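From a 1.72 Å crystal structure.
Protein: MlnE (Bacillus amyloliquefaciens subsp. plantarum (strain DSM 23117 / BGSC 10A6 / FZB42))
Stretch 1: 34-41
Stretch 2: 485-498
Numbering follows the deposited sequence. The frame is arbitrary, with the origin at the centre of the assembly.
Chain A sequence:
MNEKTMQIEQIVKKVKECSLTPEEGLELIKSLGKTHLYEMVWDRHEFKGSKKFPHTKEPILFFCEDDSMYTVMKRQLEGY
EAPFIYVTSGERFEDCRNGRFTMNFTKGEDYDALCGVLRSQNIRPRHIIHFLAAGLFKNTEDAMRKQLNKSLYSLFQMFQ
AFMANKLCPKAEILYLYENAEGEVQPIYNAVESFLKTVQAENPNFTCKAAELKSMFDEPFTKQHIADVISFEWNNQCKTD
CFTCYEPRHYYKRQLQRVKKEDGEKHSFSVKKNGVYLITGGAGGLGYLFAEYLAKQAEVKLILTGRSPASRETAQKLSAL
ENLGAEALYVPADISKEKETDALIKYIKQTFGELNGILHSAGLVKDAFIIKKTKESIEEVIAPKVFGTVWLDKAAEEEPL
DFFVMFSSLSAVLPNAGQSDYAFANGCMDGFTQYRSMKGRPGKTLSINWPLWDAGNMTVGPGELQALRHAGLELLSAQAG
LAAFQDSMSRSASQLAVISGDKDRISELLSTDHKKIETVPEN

Stretch 1, residues 34-41: KTHLYEMV
Stretch 2 485-498: QDSMSRSASQLAVI

One water extends this antiparallel strand pairing past its last direct hydrogen bonds, and a second links side chains nearby. Where the strands diverge, one water accepts from Met40 N (2.9 Å) and donates to Gln494 O (2.7 Å), standing in for a direct backbone link; the other donates to Glu39 OE1 (2.8 Å) and accepts from Arg490 NH1 (3.3 Å), joining acid to base. Touching residues are at least 449 apart in sequence. The strands are 35-41 and 494-498; their N-to-C directions differ by 144°, with the axes approaching to 4.6 Å, and phi is -100 to -130° and psi 121 to 150° through the paired residues. His36 pairs with Ile498 (His36 N to Ile498 O 3.0 Å, Ile498 N to His36 O 3.1 Å) and Tyr38 with Ala496 (Tyr38 N to Ala496 O 2.8 Å, Ala496 N to Tyr38 O 2.9 Å). Between them, Leu37 and Val497 form a non-hydrogen-bonded pair, CA to CA 4.8 Å.

On the face carrying His36, Tyr38, Ala496 and Ile498, Tyr38 (m, chi2 78°) receives CD1 of Ile498 (m, t) over its ring, 3.9 Å from the centroid, a CH-pi contact. On the other face, Leu37 (m, t) sets CD2 3.7 Å from Val497 CG2 (Val497 t), while its CD1 reaches helical Ser487 (OG, 3.6 Å) and loop residue Arg490 (CD, 4.1 Å).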

ATOM      1  N   LYS A  34       3.733  23.300  10.516  1.00 43.97           N
ATOM      2  CA  LYS A  34       4.483  22.417   9.651  1.00 46.25           C
ATOM      3  C   LYS A  34       3.865  21.032   9.493  1.00 43.49           C
ATOM      4  O   LYS A  34       4.296  20.326   8.612  1.00 45.02           O
ATOM      5  CB  LYS A  34       5.931  22.260  10.118  1.00 52.73           C
ATOM      6  CG  LYS A  34       6.679  23.569  10.310  1.00 58.47           C
ATOM      7  CD  LYS A  34       6.764  24.379   9.016  1.00 63.28           C
ATOM      8  CE  LYS A  34       7.351  25.760   9.260  1.00 67.60           C
ATOM      9  NZ  LYS A  34       8.503  25.592  10.190  1.00 67.96           N
ATOM     10  N   THR A  35       2.920  20.636  10.354  1.00 41.25           N
ATOM     11  CA  THR A  35       2.395  19.263  10.329  1.00 39.27           C
ATOM     12  C   THR A  35       0.941  19.315   9.928  1.00 39.73           C
ATOM     13  O   THR A  35       0.136  19.967  10.570  1.00 37.78           O
ATOM     14  CB  THR A  35       2.527  18.619  11.689  1.00 41.80           C
ATOM     15  OG1 THR A  35       3.881  18.728  12.085  1.00 46.41           O
ATOM     16  CG2 THR A  35       2.203  17.132  11.652  1.00 41.89           C
ATOM     17  N   HIS A  36       0.603  18.654   8.841  1.00 41.12           N
ATOM     18  CA  HIS A  36      -0.763  18.683   8.324  1.00 45.02           C
ATOM     19  C   HIS A  36      -1.265  17.212   8.079  1.00 42.51           C
ATOM     20  O   HIS A  36      -0.479  16.341   7.659  1.00 33.90           O
ATOM     21  CB  HIS A  36      -0.758  19.491   7.017  1.00 48.42           C
ATOM     22  CG  HIS A  36       0.170  20.672   7.020  1.00 54.49           C
ATOM     23  ND1 HIS A  36      -0.201  21.912   7.514  1.00 46.61           N
ATOM     24  CD2 HIS A  36       1.452  20.807   6.584  1.00 55.40           C
ATOM     25  CE1 HIS A  36       0.824  22.745   7.409  1.00 53.44           C
ATOM     26  NE2 HIS A  36       1.835  22.109   6.837  1.00 52.37           N
ATOM     27  N   LEU A  37      -2.539  16.953   8.392  1.00 40.12           N
ATOM     28  CA  LEU A  37      -3.167  15.677   8.099  1.00 37.91           C
ATOM     29  C   LEU A  37      -4.012  15.781   6.828  1.00 33.06           C
ATOM     30  O   LEU A  37      -4.638  16.812   6.561  1.00 29.83           O
ATOM     31  CB  LEU A  37      -4.026  15.242   9.231  1.00 38.43           C
ATOM     32  CG  LEU A  37      -3.500  15.179  10.649  1.00 45.06           C
ATOM     33  CD1 LEU A  37      -4.532  14.394  11.445  1.00 45.46           C
ATOM     34  CD2 LEU A  37      -2.180  14.492  10.766  1.00 45.76           C
ATOM     35  N   TYR A  38      -3.956  14.720   6.022  1.00 32.65           N
ATOM     36  CA  TYR A  38      -4.610  14.624   4.749  1.00 29.30           C
ATOM     37  C   TYR A  38      -5.429  13.296   4.661  1.00 28.58           C
ATOM     38  O   TYR A  38      -5.104  12.299   5.273  1.00 26.87           O
ATOM     39  CB  TYR A  38      -3.565  14.641   3.611  1.00 31.83           C
ATOM     40  CG  TYR A  38      -2.789  15.915   3.579  1.00 36.32           C
ATOM     41  CD1 TYR A  38      -1.754  16.128   4.479  1.00 40.23           C
ATOM     42  CD2 TYR A  38      -3.089  16.893   2.706  1.00 37.63           C
ATOM     43  CE1 TYR A  38      -1.052  17.302   4.484  1.00 44.46           C
ATOM     44  CE2 TYR A  38      -2.397  18.087   2.688  1.00 41.09           C
ATOM     45  CZ  TYR A  38      -1.376  18.283   3.577  1.00 43.08           C
ATOM     46  OH  TYR A  38      -0.687  19.470   3.576  1.00 50.32           O
ATOM     47  N   GLU A  39      -6.508  13.346   3.888  1.00 28.75           N
ATOM     48  CA  GLU A  39      -7.344  12.196   3.624  1.00 28.57           C
ATOM     49  C   GLU A  39      -7.684  12.163   2.148  1.00 28.84           C
ATOM     50  O   GLU A  39      -7.681  13.196   1.440  1.00 29.62           O
ATOM     51  CB  GLU A  39      -8.624  12.187   4.501  1.00 27.37           C
ATOM     52  CG  GLU A  39      -9.554  13.336   4.203  1.00 28.13           C
ATOM     53  CD  GLU A  39     -10.598  13.609   5.286  1.00 30.41           C
ATOM     54  OE1 GLU A  39     -10.897  12.711   6.081  1.00 30.35           O
ATOM     55  OE2 GLU A  39     -11.058  14.791   5.372  1.00 35.15           O
ATOM     56  N   MET A  40      -8.040  10.955   1.681  1.00 27.93           N
ATOM     57  CA  MET A  40      -8.449  10.796   0.304  1.00 29.81           C
ATOM     58  C   MET A  40      -9.819  11.401   0.088  1.00 28.78           C
ATOM     59  O   MET A  40     -10.739  11.173   0.871  1.00 31.91           O
ATOM     60  CB  MET A  40      -8.463   9.327  -0.064  1.00 31.10           C
ATOM     61  CG  MET A  40      -7.075   8.730  -0.114  1.00 31.27           C
ATOM     62  SD  MET A  40      -6.167   9.469  -1.457  1.00 35.06           S
ATOM     63  CE  MET A  40      -4.649   8.486  -1.269  1.00 39.72           C
ATOM     64  N   VAL A  41      -9.956  12.194  -0.954  1.00 28.67           N
ATOM     65  CA  VAL A  41     -11.240  12.749  -1.319  1.00 29.80           C
ATOM     66  C   VAL A  41     -11.506  12.287  -2.741  1.00 31.70           C
ATOM     67  O   VAL A  41     -10.674  12.468  -3.629  1.00 28.00           O
ATOM     68  CB  VAL A  41     -11.213  14.309  -1.293  1.00 32.56           C
ATOM     69  CG1 VAL A  41     -12.553  14.894  -1.732  1.00 37.19           C
ATOM     70  CG2 VAL A  41     -10.826  14.843   0.082  1.00 29.75           C
ATOM     71  N   GLN A 485      -1.906  11.284  17.847  1.00 35.27           N
ATOM     72  CA  GLN A 485      -2.964  11.680  18.777  1.00 40.01           C
ATOM     73  C   GLN A 485      -4.145  12.302  18.068  1.00 35.72           C
ATOM     74  O   GLN A 485      -5.294  11.908  18.308  1.00 35.37           O
ATOM     75  CB  GLN A 485      -2.345  12.649  19.834  1.00 43.29           C
ATOM     76  CG  GLN A 485      -3.119  12.854  21.093  1.00 46.85           C
ATOM     77  CD  GLN A 485      -3.389  11.576  21.874  1.00 49.17           C
ATOM     78  OE1 GLN A 485      -2.502  10.746  22.148  1.00 50.91           O
ATOM     79  NE2 GLN A 485      -4.635  11.437  22.285  1.00 47.54           N
ATOM     80  N   ASP A 486      -3.911  13.231  17.149  1.00 36.32           N
ATOM     81  CA  ASP A 486      -5.005  13.834  16.421  1.00 39.62           C
ATOM     82  C   ASP A 486      -5.736  12.794  15.518  1.00 40.42           C
ATOM     83  O   ASP A 486      -6.960  12.734  15.456  1.00 40.86           O
ATOM     84  CB  ASP A 486      -4.494  14.904  15.488  1.00 47.87           C
ATOM     85  CG  ASP A 486      -5.606  15.775  14.901  1.00 58.67           C
ATOM     86  OD1 ASP A 486      -6.816  15.562  15.195  1.00 73.17           O
ATOM     87  OD2 ASP A 486      -5.259  16.697  14.120  1.00 67.72           O
ATOM     88  N   SER A 487      -4.931  12.017  14.808  1.00 34.64           N
ATOM     89  CA  SER A 487      -5.435  11.001  13.860  1.00 33.85           C
ATOM     90  C   SER A 487      -6.377  10.052  14.555  1.00 30.12           C
ATOM     91  O   SER A 487      -7.421   9.733  14.037  1.00 33.33           O
ATOM     92  CB  SER A 487      -4.275  10.236  13.282  1.00 32.11           C
ATOM     93  OG  SER A 487      -3.579  11.100  12.422  1.00 33.28           O
ATOM     94  N   MET A 488      -6.031   9.652  15.767  1.00 31.68           N
ATOM     95  CA  MET A 488      -6.808   8.680  16.496  1.00 32.38           C
ATOM     96  C   MET A 488      -8.197   9.190  16.932  1.00 38.78           C
ATOM     97  O   MET A 488      -9.052   8.388  17.229  1.00 35.97           O
ATOM     98  CB  MET A 488      -6.025   8.183  17.708  1.00 33.75           C
ATOM     99  CG  MET A 488      -4.817   7.333  17.398  1.00 35.24           C
ATOM    100  SD  MET A 488      -5.222   5.771  16.525  1.00 34.93           S
ATOM    101  CE  MET A 488      -5.993   4.851  17.842  1.00 35.84           C
ATOM    102  N   SER A 489      -8.401  10.505  16.937  1.00 35.41           N
ATOM    103  CA  SER A 489      -9.642  11.103  17.404  1.00 42.19           C
ATOM    104  C   SER A 489     -10.529  11.419  16.189  1.00 44.04           C
ATOM    105  O   SER A 489     -11.652  11.893  16.329  1.00 43.05           O
ATOM    106  CB  SER A 489      -9.321  12.392  18.203  1.00 46.76           C
ATOM    107  OG  SER A 489      -9.076  13.477  17.280  1.00 50.18           O
ATOM    108  N   ARG A 490     -10.058  11.132  14.987  1.00 37.76           N
ATOM    109  CA  ARG A 490     -10.844  11.441  13.811  1.00 38.14           C
ATOM    110  C   ARG A 490     -11.566  10.206  13.338  1.00 33.92           C
ATOM    111  O   ARG A 490     -11.467   9.161  13.982  1.00 41.10           O
ATOM    112  CB  ARG A 490      -9.969  12.014  12.749  1.00 43.35           C
ATOM    113  CG  ARG A 490      -9.514  13.408  13.130  1.00 44.69           C
ATOM    114  CD  ARG A 490      -8.612  13.995  12.083  1.00 46.26           C
ATOM    115  NE  ARG A 490      -8.758  15.441  12.219  1.00 59.91           N
ATOM    116  CZ  ARG A 490      -9.628  16.186  11.539  1.00 50.53           C
ATOM    117  NH1 ARG A 490     -10.388  15.675  10.547  1.00 53.35           N
ATOM    118  NH2 ARG A 490      -9.667  17.464  11.806  1.00 54.49           N
ATOM    119  N   SER A 491     -12.353  10.328  12.283  1.00 35.45           N
ATOM    120  CA  SER A 491     -13.119   9.177  11.787  1.00 39.50           C
ATOM    121  C   SER A 491     -12.518   8.529  10.528  1.00 37.51           C
ATOM    122  O   SER A 491     -12.929   7.450  10.184  1.00 42.73           O
ATOM    123  CB  SER A 491     -14.589   9.547  11.523  1.00 42.32           C
ATOM    124  OG  SER A 491     -14.626  10.489  10.490  1.00 48.14           O
ATOM    125  N   ALA A 492     -11.545   9.142   9.876  1.00 34.67           N
ATOM    126  CA  ALA A 492     -10.958   8.528   8.702  1.00 35.03           C
ATOM    127  C   ALA A 492     -10.202   7.256   9.080  1.00 34.95           C
ATOM    128  O   ALA A 492      -9.550   7.159  10.126  1.00 32.85           O
ATOM    129  CB  ALA A 492     -10.047   9.498   7.971  1.00 35.57           C
ATOM    130  N   SER A 493     -10.270   6.271   8.207  1.00 31.64           N
ATOM    131  CA  SER A 493      -9.501   5.034   8.455  1.00 31.27           C
ATOM    132  C   SER A 493      -8.135   5.045   7.752  1.00 27.39           C
ATOM    133  O   SER A 493      -7.338   4.123   7.963  1.00 27.45           O
ATOM    134  CB  SER A 493     -10.351   3.811   8.100  1.00 32.82           C
ATOM    135  OG  SER A 493     -10.628   3.834   6.755  1.00 39.22           O
ATOM    136  N   GLN A 494      -7.899   6.025   6.899  1.00 25.97           N
ATOM    137  CA  GLN A 494      -6.566   6.264   6.325  1.00 27.87           C
ATOM    138  C   GLN A 494      -6.257   7.748   6.387  1.00 28.08           C
ATOM    139  O   GLN A 494      -7.052   8.588   5.879  1.00 29.23           O
ATOM    140  CB  GLN A 494      -6.455   5.849   4.868  1.00 29.29           C
ATOM    141  CG  GLN A 494      -5.014   6.099   4.294  1.00 32.88           C
ATOM    142  CD  GLN A 494      -4.871   5.793   2.791  1.00 35.52           C
ATOM    143  OE1 GLN A 494      -5.826   5.369   2.145  1.00 32.68           O
ATOM    144  NE2 GLN A 494      -3.706   6.039   2.243  1.00 33.71           N
ATOM    145  N   LEU A 495      -5.124   8.092   7.014  1.00 27.00           N
ATOM    146  CA  LEU A 495      -4.684   9.480   7.082  1.00 27.53           C
ATOM    147  C   LEU A 495      -3.198   9.573   6.737  1.00 25.91           C
ATOM    148  O   LEU A 495      -2.431   8.716   7.141  1.00 29.54           O
ATOM    149  CB  LEU A 495      -4.931  10.060   8.496  1.00 30.18           C
ATOM    150  CG  LEU A 495      -6.421  10.322   8.848  1.00 28.91           C
ATOM    151  CD1 LEU A 495      -6.530  10.579  10.328  1.00 33.44           C
ATOM    152  CD2 LEU A 495      -6.974  11.508   8.074  1.00 30.37           C
ATOM    153  N   ALA A 496      -2.857  10.553   5.919  1.00 26.58           N
ATOM    154  CA  ALA A 496      -1.483  10.869   5.574  1.00 27.46           C
ATOM    155  C   ALA A 496      -1.004  12.094   6.378  1.00 29.42           C
ATOM    156  O   ALA A 496      -1.698  13.071   6.516  1.00 28.92           O
ATOM    157  CB  ALA A 496      -1.329  11.160   4.145  1.00 28.68           C
ATOM    158  N   VAL A 497       0.233  12.006   6.841  1.00 32.72           N
ATOM    159  CA  VAL A 497       0.861  13.073   7.607  1.00 33.87           C
ATOM    160  C   VAL A 497       1.974  13.603   6.735  1.00 32.32           C
ATOM    161  O   VAL A 497       2.813  12.835   6.295  1.00 31.11           O
ATOM    162  CB  VAL A 497       1.411  12.595   8.952  1.00 35.50           C
ATOM    163  CG1 VAL A 497       2.091  13.784   9.665  1.00 34.40           C
ATOM    164  CG2 VAL A 497       0.354  11.968   9.880  1.00 36.57           C
ATOM    165  N   ILE A 498       1.911  14.892   6.407  1.00 27.92           N
ATOM    166  CA  ILE A 498       2.899  15.567   5.601  1.00 31.01           C
ATOM    167  C   ILE A 498       3.441  16.814   6.376  1.00 33.68           C
ATOM    168  O   ILE A 498       2.680  17.653   6.871  1.00 34.03           O
ATOM    169  CB  ILE A 498       2.356  15.988   4.235  1.00 34.26           C
ATOM    170  CG1 ILE A 498       1.588  14.809   3.572  1.00 33.20           C
ATOM    171  CG2 ILE A 498       3.518  16.391   3.341  1.00 37.58           C
ATOM    172  CD1 ILE A 498       1.033  15.196   2.242  1.00 35.64           C
TER
HETATM  173  O   HOH W   1     -10.679  12.897   8.839  1.00 38.00           O
HETATM  174  O   HOH W   2      -8.316   8.756   3.480  1.00 31.16           O